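Local coordinates for collagen alpha-1(XX) chain (Homo sapiens, PDB 5KF4), which contributes a fibronectin type III domain to collagen XX, a module that probably serves in binding or spacing within the extracellular matrix, at residues A[29-43]-A[55-67]. Sequence-based numbering, arbitrary orientation.
Sequences LSWTPAPRHPLKYLI and EVVVEGPAASTEL
Y41 and I43 pair antiparallel with V58 and V56, 40-43 running at 154° to 55-59, on the evidence of V58 N to Y41 O (2.7 Å) and of bonds both ways between I43 and V56, whereas 29-32 meets 64-67 in the other sheet, where L29 N donates to T65 O at 3.2 Å. Between the sheets, I43 reaches tip to tip toward T65, CD1 lying 3.5 Å from T65 CG2, and the CG2 branch of I43 touches L67 CD2; within its own sheet, I43 CD1 also meets V58 CG2. W31 lies flat against the backbone of 63-64: with CG set between its own N and carbonyl carbon (chi1 58°), the indole brings one face under A63 O, which sits over the ring centre, and S64 N, 3.5 Å above the plane nearer the rim. P38 CG lies over one face of the Y41 ring and W31 NE1 over the opposite one, both offset toward the rim, while E59 O and G60 O lie at its edge, the latter 3.3 Å from CE2. Were W31 an alanine, the 63-64 backbone and one face of Y41 would probably lose their indole neighbour. In the type I turn from E59 to A62, G60 CA approaches P38 O to 3.0 Å in a CA-H...O contact, and a side-chain carbon at G60 would fall on that oxygen, consistent with glycine here. L39 and K40 both face I83 on strand 75-84, a classic beta bulge. The evidence fits the two-sheet sandwich of a fibronectin type III domain: apolar and aromatic groups join the sheets inside, while K40 NZ and E59 OE1, 4.7 Å apart, suggest at most a loose electrostatic attraction at the surface.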
loop_
_atom_site.group_PDB
_atom_site.type_symbol
_atom_site.label_atom_id
_atom_site.label_comp_id
_atom_site.label_asym_id
_atom_site.label_seq_id
_atom_site.Cartn_x
_atom_site.Cartn_y
_atom_site.Cartn_z
ATOM N N LEU A 29 1.887 -2.344 -7.474
ATOM C CA LEU A 29 2.631 -1.894 -6.317
ATOM C C LEU A 29 3.796 -2.835 -6.102
ATOM O O LEU A 29 3.637 -4.052 -6.178
ATOM C CB LEU A 29 1.726 -1.858 -5.090
ATOM C CG LEU A 29 2.032 -0.807 -4.034
ATOM C CD1 LEU A 29 2.126 0.566 -4.681
ATOM C CD2 LEU A 29 0.941 -0.848 -2.989
ATOM N N SER A 30 4.968 -2.273 -5.845
ATOM C CA SER A 30 6.148 -3.090 -5.618
ATOM C C SER A 30 7.015 -2.483 -4.527
ATOM O O SER A 30 7.154 -1.268 -4.436
ATOM C CB SER A 30 6.942 -3.243 -6.917
ATOM O OG SER A 30 6.404 -4.279 -7.724
ATOM N N TRP A 31 7.634 -3.342 -3.729
ATOM C CA TRP A 31 8.429 -2.890 -2.601
ATOM C C TRP A 31 9.551 -3.877 -2.300
ATOM O O TRP A 31 9.485 -5.027 -2.716
ATOM C CB TRP A 31 7.518 -2.704 -1.381
ATOM C CG TRP A 31 6.777 -3.963 -0.980
ATOM C CD1 TRP A 31 7.187 -4.916 -0.089
ATOM C CD2 TRP A 31 5.504 -4.405 -1.478
ATOM N NE1 TRP A 31 6.246 -5.913 0.006
ATOM C CE2 TRP A 31 5.205 -5.624 -0.837
ATOM C CE3 TRP A 31 4.589 -3.884 -2.399
ATOM C CZ2 TRP A 31 4.028 -6.331 -1.089
ATOM C CZ3 TRP A 31 3.423 -4.590 -2.649
ATOM C CH2 TRP A 31 3.153 -5.798 -1.996
ATOM N N THR A 32 10.600 -3.428 -1.616
ATOM C CA THR A 32 11.650 -4.354 -1.204
ATOM C C THR A 32 11.474 -4.748 0.262
ATOM O O THR A 32 11.660 -3.924 1.155
ATOM C CB THR A 32 13.056 -3.761 -1.422
ATOM O OG1 THR A 32 13.260 -3.527 -2.822
ATOM C CG2 THR A 32 14.124 -4.723 -0.924
ATOM N N PRO A 33 11.131 -6.021 0.507
ATOM C CA PRO A 33 10.827 -6.524 1.849
ATOM C C PRO A 33 12.055 -6.595 2.743
ATOM O O PRO A 33 13.163 -6.811 2.251
ATOM C CB PRO A 33 10.272 -7.927 1.589
ATOM C CG PRO A 33 10.856 -8.341 0.286
ATOM C CD PRO A 33 11.292 -7.112 -0.469
ATOM N N ALA A 34 11.854 -6.417 4.043
ATOM C CA ALA A 34 12.912 -6.637 5.016
ATOM C C ALA A 34 13.228 -8.135 5.089
ATOM O O ALA A 34 12.375 -8.962 4.752
ATOM C CB ALA A 34 12.504 -6.093 6.376
ATOM N N PRO A 35 14.458 -8.487 5.514
ATOM C CA PRO A 35 14.910 -9.882 5.635
ATOM C C PRO A 35 13.966 -10.740 6.474
ATOM O O PRO A 35 13.773 -11.919 6.178
ATOM C CB PRO A 35 16.273 -9.760 6.320
ATOM C CG PRO A 35 16.747 -8.392 6.008
ATOM C CD PRO A 35 15.558 -7.526 5.724
ATOM N N ARG A 36 13.386 -10.147 7.509
ATOM C CA ARG A 36 12.354 -10.822 8.280
ATOM C C ARG A 36 10.998 -10.574 7.644
ATOM O O ARG A 36 10.476 -9.459 7.667
ATOM C CB ARG A 36 12.352 -10.323 9.727
ATOM C CG ARG A 36 11.746 -11.262 10.754
ATOM C CD ARG A 36 11.834 -10.631 12.134
ATOM N NE ARG A 36 10.674 -10.932 12.967
ATOM C CZ ARG A 36 10.291 -10.188 14.000
ATOM N NH1 ARG A 36 10.973 -9.094 14.316
ATOM N NH2 ARG A 36 9.226 -10.529 14.713
ATOM N N HIS A 37 10.432 -11.621 7.059
ATOM C CA HIS A 37 9.162 -11.485 6.369
ATOM C C HIS A 37 8.033 -11.440 7.394
ATOM O O HIS A 37 8.034 -12.204 8.360
ATOM C CB HIS A 37 8.978 -12.629 5.377
ATOM C CG HIS A 37 9.860 -12.517 4.172
ATOM N ND1 HIS A 37 10.856 -11.571 4.071
ATOM C CD2 HIS A 37 9.898 -13.232 3.023
ATOM C CE1 HIS A 37 11.473 -11.707 2.909
ATOM N NE2 HIS A 37 10.910 -12.707 2.255
ATOM N N PRO A 38 7.055 -10.551 7.181
ATOM C CA PRO A 38 5.971 -10.425 8.157
ATOM C C PRO A 38 4.944 -11.534 8.038
ATOM O O PRO A 38 5.113 -12.451 7.237
ATOM C CB PRO A 38 5.362 -9.067 7.812
ATOM C CG PRO A 38 5.578 -8.939 6.348
ATOM C CD PRO A 38 6.936 -9.556 6.096
ATOM N N LEU A 39 3.926 -11.492 8.889
ATOM C CA LEU A 39 2.820 -12.417 8.753
ATOM C C LEU A 39 1.966 -11.884 7.615
ATOM O O LEU A 39 1.493 -12.648 6.775
ATOM C CB LEU A 39 2.023 -12.558 10.051
ATOM C CG LEU A 39 2.609 -13.544 11.070
ATOM C CD1 LEU A 39 3.842 -12.975 11.763
ATOM C CD2 LEU A 39 1.566 -13.975 12.088
ATOM N N LYS A 40 1.800 -10.561 7.582
ATOM C CA LYS A 40 0.942 -9.902 6.597
ATOM C C LYS A 40 1.420 -8.491 6.206
ATOM O O LYS A 40 2.292 -7.912 6.855
ATOM C CB LYS A 40 -0.500 -9.804 7.125
ATOM C CG LYS A 40 -1.194 -11.125 7.440
ATOM C CD LYS A 40 -1.482 -11.910 6.163
ATOM C CE LYS A 40 -1.955 -13.324 6.467
ATOM N NZ LYS A 40 -2.325 -14.059 5.225
ATOM N N TYR A 41 0.826 -7.954 5.138
ATOM C CA TYR A 41 0.963 -6.544 4.751
ATOM C C TYR A 41 -0.403 -5.871 4.605
ATOM O O TYR A 41 -1.308 -6.439 3.997
ATOM C CB TYR A 41 1.725 -6.385 3.428
ATOM C CG TYR A 41 3.225 -6.543 3.501
ATOM C CD1 TYR A 41 4.019 -5.536 4.037
ATOM C CD2 TYR A 41 3.853 -7.674 2.996
ATOM C CE1 TYR A 41 5.389 -5.660 4.098
ATOM C CE2 TYR A 41 5.231 -7.807 3.050
ATOM C CZ TYR A 41 5.994 -6.797 3.603
ATOM O OH TYR A 41 7.364 -6.922 3.662
ATOM N N LEU A 42 -0.547 -4.658 5.137
ATOM C CA LEU A 42 -1.756 -3.868 4.899
ATOM C C LEU A 42 -1.538 -2.829 3.800
ATOM O O LEU A 42 -0.668 -1.965 3.913
ATOM C CB LEU A 42 -2.220 -3.163 6.175
ATOM C CG LEU A 42 -3.347 -2.143 5.954
ATOM C CD1 LEU A 42 -4.641 -2.817 5.503
ATOM C CD2 LEU A 42 -3.581 -1.265 7.171
ATOM N N ILE A 43 -2.365 -2.898 2.762
ATOM C CA ILE A 43 -2.313 -1.959 1.643
ATOM C C ILE A 43 -3.542 -1.046 1.606
ATOM O O ILE A 43 -4.680 -1.519 1.625
ATOM C CB ILE A 43 -2.194 -2.708 0.302
ATOM C CG1 ILE A 43 -0.890 -3.506 0.265
ATOM C CG2 ILE A 43 -2.252 -1.738 -0.861
ATOM C CD1 ILE A 43 -0.960 -4.743 -0.583
ATOM N N GLU A 55 -8.907 -0.965 1.256
ATOM C CA GLU A 55 -7.815 -1.739 1.821
ATOM C C GLU A 55 -7.839 -3.207 1.411
ATOM O O GLU A 55 -8.874 -3.769 1.026
ATOM C CB GLU A 55 -7.822 -1.649 3.352
ATOM C CG GLU A 55 -7.479 -0.283 3.914
ATOM C CD GLU A 55 -7.681 -0.208 5.415
ATOM O OE1 GLU A 55 -7.812 -1.279 6.053
ATOM O OE2 GLU A 55 -7.679 0.916 5.963
ATOM N N VAL A 56 -6.668 -3.818 1.509
ATOM C CA VAL A 56 -6.527 -5.250 1.333
ATOM C C VAL A 56 -5.320 -5.665 2.154
ATOM O O VAL A 56 -4.335 -4.935 2.240
ATOM C CB VAL A 56 -6.349 -5.647 -0.156
ATOM C CG1 VAL A 56 -5.073 -5.053 -0.731
ATOM C CG2 VAL A 56 -6.344 -7.161 -0.321
ATOM N N VAL A 57 -5.411 -6.809 2.814
ATOM C CA VAL A 57 -4.257 -7.296 3.540
ATOM C C VAL A 57 -3.676 -8.483 2.779
ATOM O O VAL A 57 -4.411 -9.375 2.353
ATOM C CB VAL A 57 -4.628 -7.678 4.987
ATOM C CG1 VAL A 57 -3.503 -8.458 5.651
ATOM C CG2 VAL A 57 -4.941 -6.430 5.787
ATOM N N VAL A 58 -2.359 -8.485 2.595
ATOM C CA VAL A 58 -1.699 -9.569 1.874
ATOM C C VAL A 58 -0.644 -10.211 2.767
ATOM O O VAL A 58 -0.331 -9.687 3.834
ATOM C CB VAL A 58 -1.053 -9.080 0.567
ATOM C CG1 VAL A 58 -2.126 -8.610 -0.405
ATOM C CG2 VAL A 58 -0.054 -7.971 0.847
ATOM N N GLU A 59 -0.041 -11.295 2.297
ATOM C CA GLU A 59 0.845 -12.089 3.144
ATOM C C GLU A 59 2.250 -11.517 3.258
ATOM O O GLU A 59 2.667 -10.668 2.472
ATOM C CB GLU A 59 0.945 -13.521 2.623
ATOM C CG GLU A 59 -0.383 -14.218 2.466
ATOM C CD GLU A 59 -0.982 -13.972 1.097
ATOM O OE1 GLU A 59 -1.392 -12.822 0.828
ATOM O OE2 GLU A 59 -1.023 -14.923 0.287
ATOM N N GLY A 60 2.958 -11.971 4.283
ATOM C CA GLY A 60 4.327 -11.564 4.526
ATOM C C GLY A 60 5.351 -11.798 3.425
ATOM O O GLY A 60 6.173 -10.923 3.161
ATOM N N PRO A 61 5.331 -12.981 2.778
ATOM C CA PRO A 61 6.350 -13.150 1.742
ATOM C C PRO A 61 5.927 -12.560 0.407
ATOM O O PRO A 61 6.572 -12.822 -0.609
ATOM C CB PRO A 61 6.495 -14.670 1.645
ATOM C CG PRO A 61 5.177 -15.220 2.113
ATOM C CD PRO A 61 4.424 -14.141 2.837
ATOM N N ALA A 62 4.860 -11.770 0.408
ATOM C CA ALA A 62 4.389 -11.169 -0.826
ATOM C C ALA A 62 5.360 -10.051 -1.159
ATOM O O ALA A 62 5.800 -9.318 -0.271
ATOM C CB ALA A 62 2.968 -10.648 -0.690
ATOM N N ALA A 63 5.679 -9.906 -2.436
ATOM C CA ALA A 63 6.610 -8.873 -2.854
ATOM C C ALA A 63 5.947 -7.957 -3.860
ATOM O O ALA A 63 6.546 -7.003 -4.359
ATOM C CB ALA A 63 7.858 -9.508 -3.448
ATOM N N SER A 64 4.684 -8.251 -4.132
ATOM C CA SER A 64 3.920 -7.522 -5.121
ATOM C C SER A 64 2.440 -7.802 -4.931
ATOM O O SER A 64 2.051 -8.882 -4.488
ATOM C CB SER A 64 4.358 -7.900 -6.537
ATOM O OG SER A 64 3.456 -7.389 -7.506
ATOM N N THR A 65 1.620 -6.820 -5.271
ATOM C CA THR A 65 0.188 -7.028 -5.373
ATOM C C THR A 65 -0.320 -5.985 -6.348
ATOM O O THR A 65 0.283 -4.922 -6.504
ATOM C CB THR A 65 -0.522 -6.918 -3.997
ATOM O OG1 THR A 65 -1.301 -8.098 -3.760
ATOM C CG2 THR A 65 -1.429 -5.698 -3.933
ATOM N N GLU A 66 -1.420 -6.292 -7.018
ATOM C CA GLU A 66 -2.011 -5.349 -7.946
ATOM C C GLU A 66 -3.320 -4.798 -7.411
ATOM O O GLU A 66 -4.160 -5.546 -6.912
ATOM C CB GLU A 66 -2.244 -6.011 -9.301
ATOM C CG GLU A 66 -2.712 -5.051 -10.372
ATOM C CD GLU A 66 -2.678 -5.663 -11.750
ATOM O OE1 GLU A 66 -1.797 -6.510 -12.004
ATOM O OE2 GLU A 66 -3.538 -5.298 -12.580
ATOM N N LEU A 67 -3.502 -3.490 -7.545
ATOM C CA LEU A 67 -4.759 -2.875 -7.175
ATOM C C LEU A 67 -5.615 -2.800 -8.433
ATOM O O LEU A 67 -5.109 -2.510 -9.516
ATOM C CB LEU A 67 -4.523 -1.483 -6.578
ATOM C CG LEU A 67 -3.602 -1.405 -5.351
ATOM C CD1 LEU A 67 -3.476 0.023 -4.839
ATOM C CD2 LEU A 67 -4.086 -2.331 -4.238
HETATM O O HOH W 1 9.901 -13.785 -0.273
#